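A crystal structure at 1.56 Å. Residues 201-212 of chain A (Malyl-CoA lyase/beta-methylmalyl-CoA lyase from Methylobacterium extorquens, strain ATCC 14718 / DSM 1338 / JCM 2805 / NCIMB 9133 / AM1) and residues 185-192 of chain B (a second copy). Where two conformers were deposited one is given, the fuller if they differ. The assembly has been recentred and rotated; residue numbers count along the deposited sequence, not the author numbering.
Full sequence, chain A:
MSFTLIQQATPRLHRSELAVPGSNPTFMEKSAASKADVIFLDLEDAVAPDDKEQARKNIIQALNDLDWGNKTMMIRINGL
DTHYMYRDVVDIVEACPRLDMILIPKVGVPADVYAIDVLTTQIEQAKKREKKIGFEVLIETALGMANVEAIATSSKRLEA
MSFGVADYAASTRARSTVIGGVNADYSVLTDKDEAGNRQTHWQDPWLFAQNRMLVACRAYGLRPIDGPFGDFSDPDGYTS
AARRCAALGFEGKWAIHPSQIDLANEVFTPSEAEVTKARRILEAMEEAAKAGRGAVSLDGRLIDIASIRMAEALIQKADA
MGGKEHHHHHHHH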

ATOM      1  N   HIS A 201     -17.013 -10.810  36.798  1.00 14.10           N
ATOM      2  CA  HIS A 201     -15.557 -10.725  36.670  1.00 13.22           C
ATOM      3  C   HIS A 201     -15.172  -9.530  35.800  1.00 13.79           C
ATOM      4  O   HIS A 201     -15.567  -9.420  34.632  1.00 14.40           O
ATOM      5  CB  HIS A 201     -14.968 -12.013  36.135  1.00 14.38           C
ATOM      6  CG  HIS A 201     -15.113 -13.149  37.104  1.00 14.86           C
ATOM      7  ND1 HIS A 201     -14.923 -14.451  36.743  1.00 15.65           N
ATOM      8  CD2 HIS A 201     -15.362 -13.164  38.436  1.00 17.48           C
ATOM      9  CE1 HIS A 201     -15.099 -15.233  37.787  1.00 17.26           C
ATOM     10  NE2 HIS A 201     -15.357 -14.476  38.830  1.00 18.44           N
ATOM     11  N   TRP A 202     -14.463  -8.595  36.408  1.00 14.23           N
ATOM     12  CA  TRP A 202     -14.135  -7.351  35.736  1.00 13.30           C
ATOM     13  C   TRP A 202     -13.061  -7.565  34.693  1.00 12.66           C
ATOM     14  O   TRP A 202     -12.168  -8.414  34.861  1.00 15.68           O
ATOM     15  CB  TRP A 202     -13.740  -6.255  36.721  1.00 15.19           C
ATOM     16  CG  TRP A 202     -14.807  -5.811  37.681  1.00 14.96           C
ATOM     17  CD1 TRP A 202     -15.729  -6.584  38.326  1.00 15.83           C
ATOM     18  CD2 TRP A 202     -14.961  -4.490  38.199  1.00 14.76           C
ATOM     19  NE1 TRP A 202     -16.439  -5.820  39.223  1.00 16.79           N
ATOM     20  CE2 TRP A 202     -15.985  -4.527  39.172  1.00 15.30           C
ATOM     21  CE3 TRP A 202     -14.319  -3.284  37.950  1.00 15.70           C
ATOM     22  CZ2 TRP A 202     -16.395  -3.384  39.858  1.00 17.51           C
ATOM     23  CZ3 TRP A 202     -14.729  -2.151  38.649  1.00 18.28           C
ATOM     24  CH2 TRP A 202     -15.750  -2.215  39.578  1.00 17.83           C
ATOM     25  N   GLN A 203     -13.193  -6.846  33.593  1.00 13.49           N
ATOM     26  CA  GLN A 203     -12.248  -6.898  32.487  1.00 13.67           C
ATOM     27  C   GLN A 203     -11.492  -5.588  32.382  1.00 14.36           C
ATOM     28  O   GLN A 203     -11.794  -4.619  33.089  1.00 14.81           O
ATOM     29  CB  GLN A 203     -12.976  -7.208  31.160  1.00 13.98           C
ATOM     30  CG  GLN A 203     -13.884  -8.413  31.218  1.00 17.70           C
ATOM     31  CD  GLN A 203     -13.222  -9.679  31.505  1.00 19.42           C
ATOM     32  OE1 GLN A 203     -12.267 -10.074  30.834  1.00 23.98           O
ATOM     33  NE2 GLN A 203     -13.752 -10.389  32.603  1.00 20.75           N
ATOM     34  N   ASP A 204     -10.519  -5.550  31.470  1.00 14.82           N
ATOM     35  CA  ASP A 204      -9.628  -4.386  31.341  1.00 13.80           C
ATOM     36  C   ASP A 204     -10.070  -3.574  30.132  1.00 14.09           C
ATOM     37  O   ASP A 204      -9.803  -3.964  29.005  1.00 13.72           O
ATOM     38  CB  ASP A 204      -8.195  -4.875  31.187  1.00 13.87           C
ATOM     39  CG  ASP A 204      -7.175  -3.768  31.067  1.00 14.36           C
ATOM     40  OD1 ASP A 204      -7.546  -2.594  30.938  1.00 14.82           O
ATOM     41  OD2 ASP A 204      -5.972  -4.121  31.087  1.00 15.50           O
ATOM     42  N   PRO A 205     -10.652  -2.373  30.353  1.00 12.15           N
ATOM     43  CA  PRO A 205     -11.159  -1.587  29.224  1.00 13.71           C
ATOM     44  C   PRO A 205     -10.078  -1.074  28.291  1.00 13.26           C
ATOM     45  O   PRO A 205     -10.383  -0.665  27.171  1.00 15.11           O
ATOM     46  CB  PRO A 205     -11.871  -0.409  29.879  1.00 15.66           C
ATOM     47  CG  PRO A 205     -11.436  -0.412  31.255  1.00 18.57           C
ATOM     48  CD  PRO A 205     -10.839  -1.711  31.638  1.00 13.49           C
ATOM     49  N   TRP A 206      -8.832  -1.073  28.756  1.00 11.85           N
ATOM     50  CA  TRP A 206      -7.715  -0.544  27.978  1.00 13.13           C
ATOM     51  C   TRP A 206      -6.794  -1.631  27.432  1.00 13.23           C
ATOM     52  O   TRP A 206      -5.761  -1.303  26.837  1.00 13.45           O
ATOM     53  CB  TRP A 206      -6.925   0.510  28.786  1.00 13.15           C
ATOM     54  CG  TRP A 206      -7.794   1.397  29.619  1.00 13.79           C
ATOM     55  CD1 TRP A 206      -7.832   1.448  30.994  1.00 15.86           C
ATOM     56  CD2 TRP A 206      -8.861   2.245  29.150  1.00 14.11           C
ATOM     57  NE1 TRP A 206      -8.806   2.324  31.386  1.00 15.13           N
ATOM     58  CE2 TRP A 206      -9.460   2.820  30.282  1.00 14.85           C
ATOM     59  CE3 TRP A 206      -9.306   2.627  27.891  1.00 14.70           C
ATOM     60  CZ2 TRP A 206     -10.555   3.688  30.179  1.00 16.50           C
ATOM     61  CZ3 TRP A 206     -10.402   3.479  27.812  1.00 16.62           C
ATOM     62  CH2 TRP A 206     -11.000   3.984  28.943  1.00 17.51           C
ATOM     63  N   LEU A 207      -7.156  -2.906  27.611  1.00 11.97           N
ATOM     64  CA  LEU A 207      -6.313  -4.030  27.168  1.00 13.26           C
ATOM     65  C   LEU A 207      -6.019  -3.924  25.688  1.00 12.01           C
ATOM     66  O   LEU A 207      -4.857  -4.035  25.255  1.00 12.57           O
ATOM     67  CB  LEU A 207      -6.999  -5.362  27.509  1.00 12.80           C
ATOM     68  CG  LEU A 207      -6.219  -6.630  27.195  1.00 13.86           C
ATOM     69  CD1 LEU A 207      -6.677  -7.753  28.123  1.00 16.94           C
ATOM     70  CD2 LEU A 207      -6.309  -7.051  25.736  1.00 14.00           C
ATOM     71  N   PHE A 208      -7.058  -3.725  24.872  1.00 11.70           N
ATOM     72  CA  PHE A 208      -6.824  -3.666  23.442  1.00 11.91           C
ATOM     73  C   PHE A 208      -5.877  -2.548  23.025  1.00 11.37           C
ATOM     74  O   PHE A 208      -4.876  -2.749  22.320  1.00 12.57           O
ATOM     75  CB  PHE A 208      -8.165  -3.602  22.690  1.00 12.03           C
ATOM     76  CG  PHE A 208      -7.982  -3.578  21.176  1.00 12.33           C
ATOM     77  CD1 PHE A 208      -7.798  -2.369  20.474  1.00 12.61           C
ATOM     78  CD2 PHE A 208      -7.933  -4.749  20.474  1.00 12.85           C
ATOM     79  CE1 PHE A 208      -7.637  -2.357  19.117  1.00 12.94           C
ATOM     80  CE2 PHE A 208      -7.744  -4.738  19.104  1.00 13.56           C
ATOM     81  CZ  PHE A 208      -7.610  -3.548  18.414  1.00 14.18           C
ATOM     82  N   ALA A 209      -6.187  -1.358  23.513  1.00 11.57           N
ATOM     83  CA  ALA A 209      -5.393  -0.185  23.221  1.00 12.46           C
ATOM     84  C   ALA A 209      -3.943  -0.325  23.655  1.00 11.50           C
ATOM     85  O   ALA A 209      -3.002  -0.047  22.893  1.00 13.53           O
ATOM     86  CB  ALA A 209      -6.014   1.040  23.874  1.00 14.08           C
ATOM     87  N   GLN A 210      -3.766  -0.751  24.910  1.00 12.20           N
ATOM     88  CA  GLN A 210      -2.396  -0.898  25.443  1.00 11.63           C
ATOM     89  C   GLN A 210      -1.571  -1.942  24.701  1.00 12.42           C
ATOM     90  O   GLN A 210      -0.426  -1.717  24.375  1.00 12.81           O
ATOM     91  CB  GLN A 210      -2.450  -1.231  26.940  1.00 12.29           C
ATOM     92  CG  GLN A 210      -2.845   0.003  27.783  1.00 12.51           C
ATOM     93  CD  GLN A 210      -2.884  -0.317  29.260  1.00 13.20           C
ATOM     94  OE1 GLN A 210      -3.238  -1.411  29.662  1.00 14.79           O
ATOM     95  NE2 GLN A 210      -2.522   0.641  30.080  1.00 15.01           N
ATOM     96  N   ASN A 211      -2.194  -3.086  24.402  1.00 11.69           N
ATOM     97  CA  ASN A 211      -1.481  -4.136  23.717  1.00 11.67           C
ATOM     98  C   ASN A 211      -1.167  -3.716  22.288  1.00 11.97           C
ATOM     99  O   ASN A 211      -0.090  -4.000  21.775  1.00 12.99           O
ATOM    100  CB  ASN A 211      -2.235  -5.454  23.714  1.00 12.11           C
ATOM    101  CG  ASN A 211      -2.055  -6.274  25.021  1.00 13.54           C
ATOM    102  OD1 ASN A 211      -1.167  -7.134  25.122  1.00 17.24           O
ATOM    103  ND2 ASN A 211      -2.880  -5.992  26.013  1.00 13.48           N
ATOM    104  N   ARG A 212      -2.112  -3.096  21.590  1.00 10.99           N
ATOM    105  CA  ARG A 212      -1.808  -2.701  20.203  0.50 11.48           C
ATOM    106  C   ARG A 212      -0.702  -1.691  20.148  1.00 11.81           C
ATOM    107  O   ARG A 212       0.195  -1.810  19.296  1.00 12.11           O
ATOM    108  CB  ARG A 212      -3.047  -2.203  19.478  0.50 11.61           C
ATOM    109  CG  ARG A 212      -2.796  -2.048  17.971  0.50 11.25           C
ATOM    110  CD  ARG A 212      -4.094  -1.714  17.246  0.50  9.74           C
ATOM    111  NE  ARG A 212      -3.789  -1.367  15.873  0.50 10.02           N
ATOM    112  CZ  ARG A 212      -4.668  -0.939  15.002  0.50 10.41           C
ATOM    113  NH1 ARG A 212      -5.959  -0.778  15.353  0.50 10.96           N
ATOM    114  NH2 ARG A 212      -4.222  -0.556  13.814  0.50 10.98           N
TER
ATOM    115  N   ASP B 185       0.118  -9.807  38.552  1.00 14.23           N
ATOM    116  CA  ASP B 185       0.141  -8.372  38.247  1.00 13.97           C
ATOM    117  C   ASP B 185      -0.687  -8.014  37.027  1.00 15.20           C
ATOM    118  O   ASP B 185      -1.047  -6.833  36.870  1.00 14.87           O
ATOM    119  CB  ASP B 185       1.549  -7.842  38.031  1.00 16.30           C
ATOM    120  CG  ASP B 185       2.373  -7.746  39.318  1.00 20.94           C
ATOM    121  OD1 ASP B 185       1.857  -7.667  40.455  1.00 23.25           O
ATOM    122  OD2 ASP B 185       3.591  -7.687  39.161  1.00 32.77           O
ATOM    123  N   TYR B 186      -0.962  -8.984  36.151  1.00 13.22           N
ATOM    124  CA  TYR B 186      -1.764  -8.659  34.956  1.00 13.46           C
ATOM    125  C   TYR B 186      -3.222  -8.930  35.374  1.00 12.32           C
ATOM    126  O   TYR B 186      -3.816 -10.004  35.138  1.00 13.94           O
ATOM    127  CB  TYR B 186      -1.339  -9.444  33.718  1.00 12.99           C
ATOM    128  CG  TYR B 186      -1.896  -8.796  32.473  1.00 12.71           C
ATOM    129  CD1 TYR B 186      -1.527  -7.527  32.112  1.00 14.63           C
ATOM    130  CD2 TYR B 186      -2.868  -9.413  31.690  1.00 14.52           C
ATOM    131  CE1 TYR B 186      -2.076  -6.854  31.045  1.00 14.77           C
ATOM    132  CE2 TYR B 186      -3.436  -8.756  30.622  1.00 14.80           C
ATOM    133  CZ  TYR B 186      -3.036  -7.475  30.275  1.00 13.82           C
ATOM    134  OH  TYR B 186      -3.563  -6.811  29.191  1.00 14.59           O
ATOM    135  N   SER B 187      -3.772  -7.913  36.067  1.00 14.48           N
ATOM    136  CA  SER B 187      -5.011  -8.030  36.820  1.00 12.56           C
ATOM    137  C   SER B 187      -5.574  -6.653  36.997  1.00 14.32           C
ATOM    138  O   SER B 187      -4.855  -5.652  36.904  1.00 15.58           O
ATOM    139  CB  SER B 187      -4.734  -8.704  38.187  1.00 13.79           C
ATOM    140  OG  SER B 187      -3.846  -7.960  38.999  1.00 15.10           O
ATOM    141  N   VAL B 188      -6.888  -6.636  37.240  1.00 13.66           N
ATOM    142  CA  VAL B 188      -7.554  -5.403  37.613  0.50 14.61           C
ATOM    143  C   VAL B 188      -7.988  -5.424  39.065  1.00 15.10           C
ATOM    144  O   VAL B 188      -8.372  -6.460  39.613  1.00 15.77           O
ATOM    145  CB  VAL B 188      -8.724  -5.007  36.702  0.50 15.05           C
ATOM    146  CG1 VAL B 188      -8.257  -4.835  35.248  0.50 15.28           C
ATOM    147  CG2 VAL B 188      -9.882  -5.981  36.842  0.50 14.83           C
ATOM    148  N   LEU B 189      -7.871  -4.245  39.673  1.00 14.92           N
ATOM    149  CA  LEU B 189      -8.297  -4.018  41.088  1.00 14.76           C
ATOM    150  C   LEU B 189      -9.631  -3.314  41.012  1.00 15.70           C
ATOM    151  O   LEU B 189      -9.706  -2.222  40.441  1.00 16.32           O
ATOM    152  CB  LEU B 189      -7.295  -3.163  41.815  1.00 15.89           C
ATOM    153  CG  LEU B 189      -7.572  -2.867  43.307  1.00 15.99           C
ATOM    154  CD1 LEU B 189      -7.590  -4.131  44.110  1.00 16.38           C
ATOM    155  CD2 LEU B 189      -6.567  -1.835  43.853  1.00 17.65           C
ATOM    156  N   THR B 190     -10.690  -3.949  41.468  1.00 14.30           N
ATOM    157  CA  THR B 190     -11.995  -3.371  41.336  1.00 15.94           C
ATOM    158  C   THR B 190     -12.165  -2.121  42.215  1.00 15.88           C
ATOM    159  O   THR B 190     -11.482  -1.918  43.194  1.00 15.68           O
ATOM    160  CB  THR B 190     -13.101  -4.398  41.622  1.00 15.77           C
ATOM    161  OG1 THR B 190     -13.158  -4.730  43.020  1.00 17.70           O
ATOM    162  CG2 THR B 190     -12.912  -5.657  40.735  1.00 17.52           C
ATOM    163  N   ASP B 191     -13.112  -1.261  41.796  1.00 15.43           N
ATOM    164  CA  ASP B 191     -13.508  -0.148  42.604  1.00 16.96           C
ATOM    165  C   ASP B 191     -14.205  -0.652  43.873  1.00 18.08           C
ATOM    166  O   ASP B 191     -14.880  -1.670  43.843  1.00 19.80           O
ATOM    167  CB  ASP B 191     -14.465   0.750  41.798  1.00 18.01           C
ATOM    168  CG  ASP B 191     -13.826   1.346  40.536  1.00 17.35           C
ATOM    169  OD1 ASP B 191     -12.636   1.738  40.558  1.00 18.14           O
ATOM    170  OD2 ASP B 191     -14.528   1.449  39.515  1.00 22.16           O
ATOM    171  N   LYS B 192     -14.037   0.072  44.984  1.00 17.78           N
ATOM    172  CA  LYS B 192     -14.665  -0.337  46.263  1.00 18.68           C
ATOM    173  C   LYS B 192     -16.130  -0.561  46.094  1.00 19.20           C
ATOM    174  O   LYS B 192     -16.836   0.296  45.508  1.00 21.89           O
ATOM    175  CB  LYS B 192     -14.425   0.645  47.377  1.00 21.95           C
ATOM    176  CG  LYS B 192     -12.991   0.742  47.814  1.00 21.68           C
ATOM    177  CD  LYS B 192     -12.737   1.707  48.999  1.00 28.50           C
ATOM    178  CE  LYS B 192     -11.295   1.581  49.449  1.00 31.89           C
ATOM    179  NZ  LYS B 192     -11.084   2.337  50.708  1.00 37.27           N
TER
HETATM  180  O   HOH W   1      -3.772  -4.180  29.570  1.00 15.07           O

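The chain A stretch leaves a strand at A:Trp202, passes through a short loop, and enters a helix at A:Leu207. A type I turn from A:Asp204 to A:Leu207 makes the change of direction, closed by the backbone bond from A:Leu207 N to A:Asp204 O (3.2 Å). A:Trp206 occupies the N-cap position, and its carbonyl starts the helical pattern, with A:Gln210 N lying 2.8 Å from A:Trp206 O. The chain B segment is more extended, with a short strand at 187-189. The two backbones do not pair through hydrogen bonds; at their nearest CA atoms, A:Asp204 and B:Val188, they are still 6.7 Å apart, so side chains fill the space between them. The alternation expected of a strand is clear in chain B: B:Val188 and B:Thr190 direct their CA-to-CB bonds toward chain A, while B:Ser187 and B:Leu189 direct theirs away.

A:Trp202 has the largest area covered in this contact. Its indole offers a broad, flat, electron-rich face, and the methyl of B:Thr190 sits on it: CG2 of B:Thr190 is 3.5 Å from the centroid of the five-membered ring of A:Trp202 and only 11° off the ring normal, a nearly ideal CH-pi contact. Threonine suits this place because its two branches differ in character: the methyl meets the indole while OG1 is hydrogen-bonded elsewhere in the structure. Farther along the indole, CH2 of A:Trp202 lies 3.6 Å from the backbone N of B:Asp191, a van der Waals approach at the exposed end of the contact. At the other end of the tryptophan side chain, CB of A:Trp202 packs 3.9 Å from CG2 of B:Val188. The other methyl of this branched residue, CG1, reaches to 4.1 Å from CB of A:Asp204, so one valine touches both residues.

The second centre of the contact is B:Tyr186. Its CA-to-CB bond points sideways, yet the long side chain carries its hydroxyl to chain A. The ring meets A:Leu207 at its edge, with CD1 of A:Leu207 4.2 Å from CE2 of B:Tyr186, an apolar contact beside a polar group. Around that hydroxyl, A:Asn211 ND2 donates a weak hydrogen bond to B:Tyr186 OH (3.4 Å). The same amide nitrogen makes a shorter bond to its own helix, A:Asn211 ND2 to A:Leu207 O at 2.9 Å, which helps hold the side chain in position.

A:Asp204 OD2 and B:Tyr186 OH are 4.1 Å apart, too far for a direct bond, and a water bridges them. It accepts a hydrogen bond from B:Tyr186 OH at 2.7 Å and donates to A:Asp204 OD2 at 2.7 Å and to A:Gln210 OE1 at 2.8 Å. The phenol thus acts as donor to the water and acceptor from the asparagine. The carboxylate of A:Asp204 serves twice: OD2 takes the water, while OD1 accepts from A:Trp206 N at 3.0 Å, bracing the turn that leads into the helix.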